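PDB 1TWI: diaminopimelate decarboxylase from Methanocaldococcus jannaschii, which catalyses the pyridoxal 5'-phosphate-dependent decarboxylation of meso-diaminopimelate to L-lysine, the last step of lysine biosynthesis. Local coordinates for residues A[3-8]-A[40-45]; A[122-127]-A[147-152]; A[161-164]-A[170-173]. All coordinates share one frame; numbering follows the deposited sequence.

The three contacts are small and lie well apart in one chain. Interaction 1 is a surface contact that joins an N-terminal turn to helix 37-58; interactions 2 and 3 both lie in the pyridoxal-binding barrel, yet at different ends of it. Residues 122-127 and 147-152 form a partly buried contact where two neighbouring outer helices finish, away from the annotated sites, whereas the contact of 161-164 with 170-173 is buried in the connection that follows strand 153-160, nearer the cofactor. Each uses a branched aliphatic side chain, but the polar part differs: interactions 1 and 3 each include a water between their segments, while interaction 2 rests on methyl packing beside two carboxylates.

Interaction 1: residues A[3-8]-A[40-45]; sequences GNDTVE and IKINYN
Asp5 and Thr6 lie against Ile42 in a small, mainly apolar surface contact between the N-terminal turn and the first turns of helix 37-58. The two are the middle residues of a type I turn from Asn4 to Val7, just where the chain enters strand 7-10, and both direct their CB toward the helix. Ile42 answers with two branches. Its CD1 extends (chi2 165°) to lie 3.9 Å from Thr6 CG2 and 4.1 Å from Asp5 CB, the Thr6 and Ile42 side chains running past one another in opposite directions. The second branch, CG2, sits 3.9 Å from Asp5 OD2, tilted well out of the carboxylate plane; OD2 itself forms a salt bridge with Arg46, one turn further along the same helix. Thr6 CG2 is turned to the isoleucine while OG1 takes the position between backbone N and carbonyl carbon (chi1 69°), from which it hydrogen-bonds Ser36 OG ahead of the helix.

One water adds a polar link, bridging Gly3 O (2.9 Å) and Asn43 OD1 (2.7 Å). Asn43 is buried, and its ND2 bonds Leu295 O and Thr298 OG1, which fixes the orientation of the amide that presents OD1. The turn leading into the three-stranded antiparallel sheet at the N-terminus thus rests on the helix that runs from strand 32-36 toward the barrel, within the two-domain fold (barrel plus beta domain) of the class-II Orn/Lys/Arg decarboxylases.

Interaction 2: residues A[122-127]-A[147-152]; sequences MGIEAN and KELGET
Ile124 and Leu149 pack together where two successive outer helices of the alpha/beta barrel, 117-125 and 136-149, come to an end. Both ends finish in a Schellman motif. At the first, Asn127 adopts positive phi (52°) and its N bonds back to Ile124 O at 3.0 Å; at the second, Gly150 does the same (phi 68°), with its N 3.1 Å from Lys147 O. After Gly150 the chain turns extended, and Glu151, leading to strand 153-160, also faces Ile124.

The apolar part is carried by Ile124, which is buried, and Leu149, whose side chains meet at a slant. Ile124 also rests on Ala153 at the start of the strand, which places the contact at the end of the barrel away from the annotated sites.

The polar groups are peripheral. Glu125 bends at chi2 (-65°), which brings OE2 beside both methyls of the leucine, 4.0 Å from Leu149 CD1 and 4.1 Å from Leu149 CD2. Its charge has a like neighbour, as Glu151 OE2 is 6.6 Å from Glu125 OE2; any repulsion at that separation is probably modest on an exposed surface. Glu125 and Leu149 also touch a neighbouring molecule in the crystal, which may influence their poses. Glu148 pairs instead with Lys117 in a salt bridge, and Met122, on another side of its helix, packs on Tyr420 of the second subunit.

At the centre, Ile124 CG2 has two partners set roughly at right angles about it: Leu149 CD1 at 3.7 Å and Glu151 CB at 3.8 Å.

Interaction 3: residues A[161-164]-A[170-173]; sequences PNVN and KIST
Ser172 OG is held 2.7 Å from a water that also donates to Val163 O at 2.8 Å, so this water bridges the loop after strand 153-160 and the helix 169-177. The direct separation of Val163 O and Ser172 OG, 4.2 Å, is too long for a bond, and the water closes that gap with an angle of about 99° between its two partners. Ser172 points OG to it with OG anti to the backbone N (chi1 172°). Alongside runs the apolar half of the contact: Val163 CG2 meets Ile171 CG2 at 4.2 Å, a loose approach between two branch methyls, while the end of the isoleucine leads away from the loop; Ile171 also touches Pro220 of helix 219-237. The loop contains an inverse gamma turn centred on Asn162, with a weak bond of 2.9 Å from Val163 N to Pro161 O.

The site lies in a beta-to-alpha connection of the barrel, at the end where the cofactor binds; the Ile171 side chain is about 11 Å from the pyridoxal phosphate. Helix 219-237 flanks it, with Glu223 touching Val163 and Val228 touching Pro161, while Leu175, one turn along helix 169-177, packs against Pro161 and Val163.

Interaction 1: residues A[3-8]-A[40-45]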
loop_
_atom_site.group_PDB
_atom_site.type_symbol
_atom_site.label_atom_id
_atom_site.label_comp_id
_atom_site.label_asym_id
_atom_site.label_seq_id
_atom_site.Cartn_x
_atom_site.Cartn_y
_atom_site.Cartn_z
ATOM N N GLY A 3 1.722 15.070 22.319
ATOM C CA GLY A 3 0.759 14.049 21.934
ATOM C C GLY A 3 1.095 12.644 22.458
ATOM O O GLY A 3 0.216 11.770 22.535
ATOM N N ASN A 4 2.347 12.414 22.861
ATOM C CA ASN A 4 2.729 11.046 23.307
ATOM C C ASN A 4 2.756 11.102 24.818
ATOM O O ASN A 4 3.800 11.214 25.481
ATOM C CB ASN A 4 4.065 10.694 22.688
ATOM C CG ASN A 4 4.021 10.836 21.156
ATOM O OD1 ASN A 4 3.344 10.021 20.445
ATOM N ND2 ASN A 4 4.695 11.855 20.638
ATOM N N ASP A 5 1.562 11.057 25.364
ATOM C CA ASP A 5 1.397 11.249 26.806
ATOM C C ASP A 5 1.799 10.140 27.742
ATOM O O ASP A 5 1.908 10.358 28.973
ATOM C CB ASP A 5 -0.067 11.632 27.082
ATOM C CG ASP A 5 -0.514 12.823 26.247
ATOM O OD1 ASP A 5 0.095 13.922 26.444
ATOM O OD2 ASP A 5 -1.449 12.644 25.403
ATOM N N THR A 6 2.027 8.949 27.193
ATOM C CA THR A 6 2.315 7.833 28.065
ATOM C C THR A 6 3.663 7.223 27.883
ATOM O O THR A 6 3.905 6.110 28.400
ATOM C CB THR A 6 1.252 6.732 27.879
ATOM O OG1 THR A 6 1.420 6.137 26.574
ATOM C CG2 THR A 6 -0.165 7.329 27.977
ATOM N N VAL A 7 4.555 7.914 27.183
ATOM C CA VAL A 7 5.888 7.377 26.968
ATOM C C VAL A 7 6.891 8.201 27.709
ATOM O O VAL A 7 6.609 9.339 28.064
ATOM C CB VAL A 7 6.288 7.342 25.463
ATOM C CG1 VAL A 7 5.193 6.577 24.651
ATOM C CG2 VAL A 7 6.480 8.765 24.916
ATOM N N GLU A 8 8.052 7.630 27.991
ATOM C CA GLU A 8 9.069 8.413 28.710
ATOM C C GLU A 8 10.436 7.781 28.522
ATOM O O GLU A 8 10.565 6.669 28.013
ATOM C CB GLU A 8 8.761 8.444 30.216
ATOM C CG GLU A 8 8.864 7.089 30.873
ATOM C CD GLU A 8 8.178 7.022 32.268
ATOM O OE1 GLU A 8 8.627 7.730 33.222
ATOM O OE2 GLU A 8 7.199 6.245 32.409
ATOM N N ILE A 40 -5.001 5.720 24.026
ATOM C CA ILE A 40 -6.288 5.721 23.328
ATOM C C ILE A 40 -7.371 6.253 24.277
ATOM O O ILE A 40 -8.245 7.057 23.861
ATOM C CB ILE A 40 -6.691 4.295 22.808
ATOM C CG1 ILE A 40 -5.695 3.840 21.731
ATOM C CG2 ILE A 40 -8.126 4.328 22.202
ATOM C CD1 ILE A 40 -5.861 2.394 21.254
ATOM N N LYS A 41 -7.346 5.829 25.542
ATOM C CA LYS A 41 -8.357 6.339 26.489
ATOM C C LYS A 41 -8.200 7.835 26.657
ATOM O O LYS A 41 -9.204 8.571 26.733
ATOM C CB LYS A 41 -8.227 5.695 27.886
ATOM C CG LYS A 41 -8.470 4.151 27.896
ATOM C CD LYS A 41 -8.426 3.667 29.379
ATOM C CE LYS A 41 -8.101 2.215 29.454
ATOM N NZ LYS A 41 -9.151 1.406 28.778
ATOM N N ILE A 42 -6.966 8.291 26.722
ATOM C CA ILE A 42 -6.750 9.763 26.838
ATOM C C ILE A 42 -7.285 10.512 25.609
ATOM O O ILE A 42 -7.991 11.542 25.734
ATOM C CB ILE A 42 -5.245 10.082 26.978
ATOM C CG1 ILE A 42 -4.811 9.679 28.403
ATOM C CG2 ILE A 42 -4.985 11.607 26.612
ATOM C CD1 ILE A 42 -3.301 9.588 28.614
ATOM N N ASN A 43 -6.973 9.997 24.416
ATOM C CA ASN A 43 -7.435 10.701 23.204
ATOM C C ASN A 43 -8.969 10.731 23.134
ATOM O O ASN A 43 -9.568 11.746 22.772
ATOM C CB ASN A 43 -6.838 10.024 21.933
ATOM C CG ASN A 43 -5.317 10.185 21.841
ATOM O OD1 ASN A 43 -4.726 11.010 22.560
ATOM N ND2 ASN A 43 -4.668 9.403 20.962
ATOM N N TYR A 44 -9.600 9.603 23.479
ATOM C CA TYR A 44 -11.037 9.503 23.443
ATOM C C TYR A 44 -11.644 10.446 24.487
ATOM O O TYR A 44 -12.600 11.168 24.216
ATOM C CB TYR A 44 -11.492 8.070 23.776
ATOM C CG TYR A 44 -12.992 7.924 23.733
ATOM C CD1 TYR A 44 -13.680 8.034 22.525
ATOM C CD2 TYR A 44 -13.722 7.734 24.891
ATOM C CE1 TYR A 44 -15.079 7.960 22.482
ATOM C CE2 TYR A 44 -15.112 7.656 24.869
ATOM C CZ TYR A 44 -15.781 7.765 23.658
ATOM O OH TYR A 44 -17.158 7.663 23.632
ATOM N N ASN A 45 -11.109 10.401 25.699
ATOM C CA ASN A 45 -11.623 11.255 26.776
ATOM C C ASN A 45 -11.463 12.754 26.430
ATOM O O ASN A 45 -12.254 13.553 26.912
ATOM C CB ASN A 45 -10.899 10.993 28.077
ATOM C CG ASN A 45 -11.259 9.624 28.692
ATOM O OD1 ASN A 45 -12.298 9.008 28.347
ATOM N ND2 ASN A 45 -10.412 9.161 29.619
HETATM O O HOH W 1 -2.512 12.388 21.932
#

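Interaction 2: residues A[122-127]-A[147-152]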
loop_
_atom_site.group_PDB
_atom_site.type_symbol
_atom_site.label_atom_id
_atom_site.label_comp_id
_atom_site.label_asym_id
_atom_site.label_seq_id
_atom_site.Cartn_x
_atom_site.Cartn_y
_atom_site.Cartn_z
ATOM N N MET A 122 -26.703 -5.910 4.670
ATOM C CA MET A 122 -26.074 -6.077 5.966
ATOM C C MET A 122 -26.373 -4.944 6.919
ATOM O O MET A 122 -26.664 -5.195 8.099
ATOM C CB MET A 122 -24.549 -6.233 5.806
ATOM C CG MET A 122 -23.787 -6.491 7.106
ATOM S SD MET A 122 -21.931 -6.763 6.826
ATOM C CE MET A 122 -22.059 -7.366 5.292
ATOM N N GLY A 123 -26.279 -3.700 6.429
ATOM C CA GLY A 123 -26.572 -2.567 7.304
ATOM C C GLY A 123 -28.044 -2.544 7.729
ATOM O O GLY A 123 -28.370 -2.138 8.862
ATOM N N ILE A 124 -28.942 -2.942 6.829
ATOM C CA ILE A 124 -30.357 -2.917 7.177
ATOM C C ILE A 124 -30.637 -3.987 8.218
ATOM O O ILE A 124 -31.305 -3.719 9.226
ATOM C CB ILE A 124 -31.250 -3.086 5.928
ATOM C CG1 ILE A 124 -31.082 -1.843 5.015
ATOM C CG2 ILE A 124 -32.679 -3.336 6.374
ATOM C CD1 ILE A 124 -31.804 -1.919 3.622
ATOM N N GLU A 125 -30.093 -5.175 8.020
ATOM C CA GLU A 125 -30.281 -6.271 8.991
ATOM C C GLU A 125 -29.671 -5.905 10.376
ATOM O O GLU A 125 -30.201 -6.284 11.433
ATOM C CB GLU A 125 -29.599 -7.546 8.477
ATOM C CG GLU A 125 -30.305 -8.278 7.311
ATOM C CD GLU A 125 -31.686 -8.844 7.677
ATOM O OE1 GLU A 125 -31.895 -9.239 8.830
ATOM O OE2 GLU A 125 -32.556 -8.908 6.799
ATOM N N ALA A 126 -28.565 -5.173 10.373
ATOM C CA ALA A 126 -27.937 -4.760 11.633
ATOM C C ALA A 126 -28.588 -3.503 12.205
ATOM O O ALA A 126 -28.200 -3.070 13.287
ATOM C CB ALA A 126 -26.463 -4.493 11.439
ATOM N N ASN A 127 -29.518 -2.905 11.470
ATOM C CA ASN A 127 -30.264 -1.695 11.895
ATOM C C ASN A 127 -29.326 -0.558 12.358
ATOM O O ASN A 127 -29.482 0.025 13.466
ATOM C CB ASN A 127 -31.274 -2.090 13.008
ATOM C CG ASN A 127 -32.259 -0.956 13.383
ATOM O OD1 ASN A 127 -32.763 -0.177 12.532
ATOM N ND2 ASN A 127 -32.551 -0.881 14.667
ATOM N N LYS A 147 -37.043 -2.081 0.444
ATOM C CA LYS A 147 -38.354 -2.591 -0.028
ATOM C C LYS A 147 -38.291 -4.148 -0.131
ATOM O O LYS A 147 -39.204 -4.840 0.337
ATOM C CB LYS A 147 -38.685 -2.033 -1.402
ATOM C CG LYS A 147 -40.016 -2.548 -1.987
ATOM C CD LYS A 147 -40.130 -2.091 -3.442
ATOM C CE LYS A 147 -41.548 -2.288 -4.078
ATOM N NZ LYS A 147 -41.530 -1.767 -5.513
ATOM N N GLU A 148 -37.202 -4.692 -0.686
ATOM C CA GLU A 148 -37.104 -6.151 -0.795
ATOM C C GLU A 148 -37.128 -6.865 0.571
ATOM O O GLU A 148 -37.751 -7.929 0.735
ATOM C CB GLU A 148 -35.846 -6.532 -1.585
ATOM C CG GLU A 148 -35.947 -6.149 -3.050
ATOM C CD GLU A 148 -34.702 -6.525 -3.830
ATOM O OE1 GLU A 148 -33.585 -6.195 -3.328
ATOM O OE2 GLU A 148 -34.825 -7.148 -4.923
ATOM N N LEU A 149 -36.464 -6.287 1.562
ATOM C CA LEU A 149 -36.446 -6.908 2.882
ATOM C C LEU A 149 -37.699 -6.558 3.732
ATOM O O LEU A 149 -37.822 -7.018 4.848
ATOM C CB LEU A 149 -35.182 -6.455 3.648
ATOM C CG LEU A 149 -33.844 -6.739 3.000
ATOM C CD1 LEU A 149 -32.664 -6.144 3.914
ATOM C CD2 LEU A 149 -33.671 -8.204 2.899
ATOM N N GLY A 150 -38.598 -5.714 3.226
ATOM C CA GLY A 150 -39.773 -5.369 4.022
ATOM C C GLY A 150 -39.395 -4.516 5.265
ATOM O O GLY A 150 -39.983 -4.629 6.347
ATOM N N GLU A 151 -38.399 -3.658 5.101
ATOM C CA GLU A 151 -37.912 -2.816 6.184
ATOM C C GLU A 151 -37.820 -1.331 5.763
ATOM O O GLU A 151 -38.111 -0.999 4.618
ATOM C CB GLU A 151 -36.519 -3.308 6.581
ATOM C CG GLU A 151 -36.501 -4.653 7.291
ATOM C CD GLU A 151 -37.259 -4.630 8.616
ATOM O OE1 GLU A 151 -37.230 -3.597 9.318
ATOM O OE2 GLU A 151 -37.893 -5.644 8.961
ATOM N N THR A 152 -37.419 -0.446 6.687
ATOM C CA THR A 152 -37.240 0.967 6.362
ATOM C C THR A 152 -35.784 1.332 6.735
ATOM O O THR A 152 -35.427 1.209 7.904
ATOM C CB THR A 152 -38.200 1.870 7.170
ATOM O OG1 THR A 152 -39.552 1.535 6.823
ATOM C CG2 THR A 152 -37.988 3.386 6.788
#

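Interaction 3: residues A[161-164]-A[170-173]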
loop_
_atom_site.group_PDB
_atom_site.type_symbol
_atom_site.label_atom_id
_atom_site.label_comp_id
_atom_site.label_asym_id
_atom_site.label_seq_id
_atom_site.Cartn_x
_atom_site.Cartn_y
_atom_site.Cartn_z
ATOM N N PRO A 161 -20.843 21.027 0.925
ATOM C CA PRO A 161 -21.297 22.402 1.195
ATOM C C PRO A 161 -20.554 23.420 0.386
ATOM O O PRO A 161 -19.467 23.150 -0.145
ATOM C CB PRO A 161 -21.124 22.549 2.708
ATOM C CG PRO A 161 -19.943 21.680 3.005
ATOM C CD PRO A 161 -19.995 20.511 2.012
ATOM N N ASN A 162 -21.155 24.603 0.304
ATOM C CA ASN A 162 -20.614 25.643 -0.508
ATOM C C ASN A 162 -19.510 26.445 0.241
ATOM O O ASN A 162 -19.692 27.619 0.537
ATOM C CB ASN A 162 -21.789 26.535 -0.926
ATOM C CG ASN A 162 -21.457 27.406 -2.121
ATOM O OD1 ASN A 162 -22.155 28.390 -2.398
ATOM N ND2 ASN A 162 -20.396 27.045 -2.844
ATOM N N VAL A 163 -18.399 25.774 0.550
ATOM C CA VAL A 163 -17.255 26.367 1.243
ATOM C C VAL A 163 -16.687 27.558 0.455
ATOM O O VAL A 163 -16.561 27.482 -0.762
ATOM C CB VAL A 163 -16.155 25.335 1.393
ATOM C CG1 VAL A 163 -14.894 25.993 1.851
ATOM C CG2 VAL A 163 -16.617 24.250 2.383
ATOM N N ASN A 164 -16.350 28.646 1.137
ATOM C CA ASN A 164 -15.804 29.816 0.443
ATOM C C ASN A 164 -14.468 29.456 -0.249
ATOM O O ASN A 164 -13.458 29.250 0.423
ATOM C CB ASN A 164 -15.521 30.938 1.438
ATOM C CG ASN A 164 -15.190 32.250 0.749
ATOM O OD1 ASN A 164 -14.624 32.259 -0.368
ATOM N ND2 ASN A 164 -15.539 33.382 1.405
ATOM N N LYS A 170 -8.234 24.942 -1.032
ATOM C CA LYS A 170 -7.932 23.513 -1.087
ATOM C C LYS A 170 -9.116 22.642 -0.646
ATOM O O LYS A 170 -9.358 21.562 -1.219
ATOM C CB LYS A 170 -6.696 23.138 -0.242
ATOM C CG LYS A 170 -5.376 23.600 -0.819
ATOM C CD LYS A 170 -4.128 23.139 0.015
ATOM C CE LYS A 170 -3.513 21.838 -0.524
ATOM N NZ LYS A 170 -2.182 21.457 0.128
ATOM N N ILE A 171 -9.860 23.111 0.346
ATOM C CA ILE A 171 -11.000 22.333 0.826
ATOM C C ILE A 171 -12.072 22.286 -0.254
ATOM O O ILE A 171 -12.656 21.244 -0.557
ATOM C CB ILE A 171 -11.609 22.970 2.075
ATOM C CG1 ILE A 171 -10.561 22.936 3.201
ATOM C CG2 ILE A 171 -12.896 22.218 2.463
ATOM C CD1 ILE A 171 -10.098 21.550 3.558
ATOM N N SER A 172 -12.291 23.451 -0.836
ATOM C CA SER A 172 -13.272 23.637 -1.882
ATOM C C SER A 172 -12.977 22.778 -3.109
ATOM O O SER A 172 -13.869 22.137 -3.684
ATOM C CB SER A 172 -13.281 25.119 -2.290
ATOM O OG SER A 172 -14.089 25.299 -3.420
ATOM N N THR A 173 -11.721 22.779 -3.529
ATOM C CA THR A 173 -11.335 22.016 -4.709
ATOM C C THR A 173 -11.588 20.527 -4.448
ATOM O O THR A 173 -12.075 19.803 -5.324
ATOM C CB THR A 173 -9.870 22.281 -5.044
ATOM O OG1 THR A 173 -9.766 23.603 -5.617
ATOM C CG2 THR A 173 -9.345 21.248 -6.048
HETATM O O HOH W 2 -16.668 25.271 -2.516
#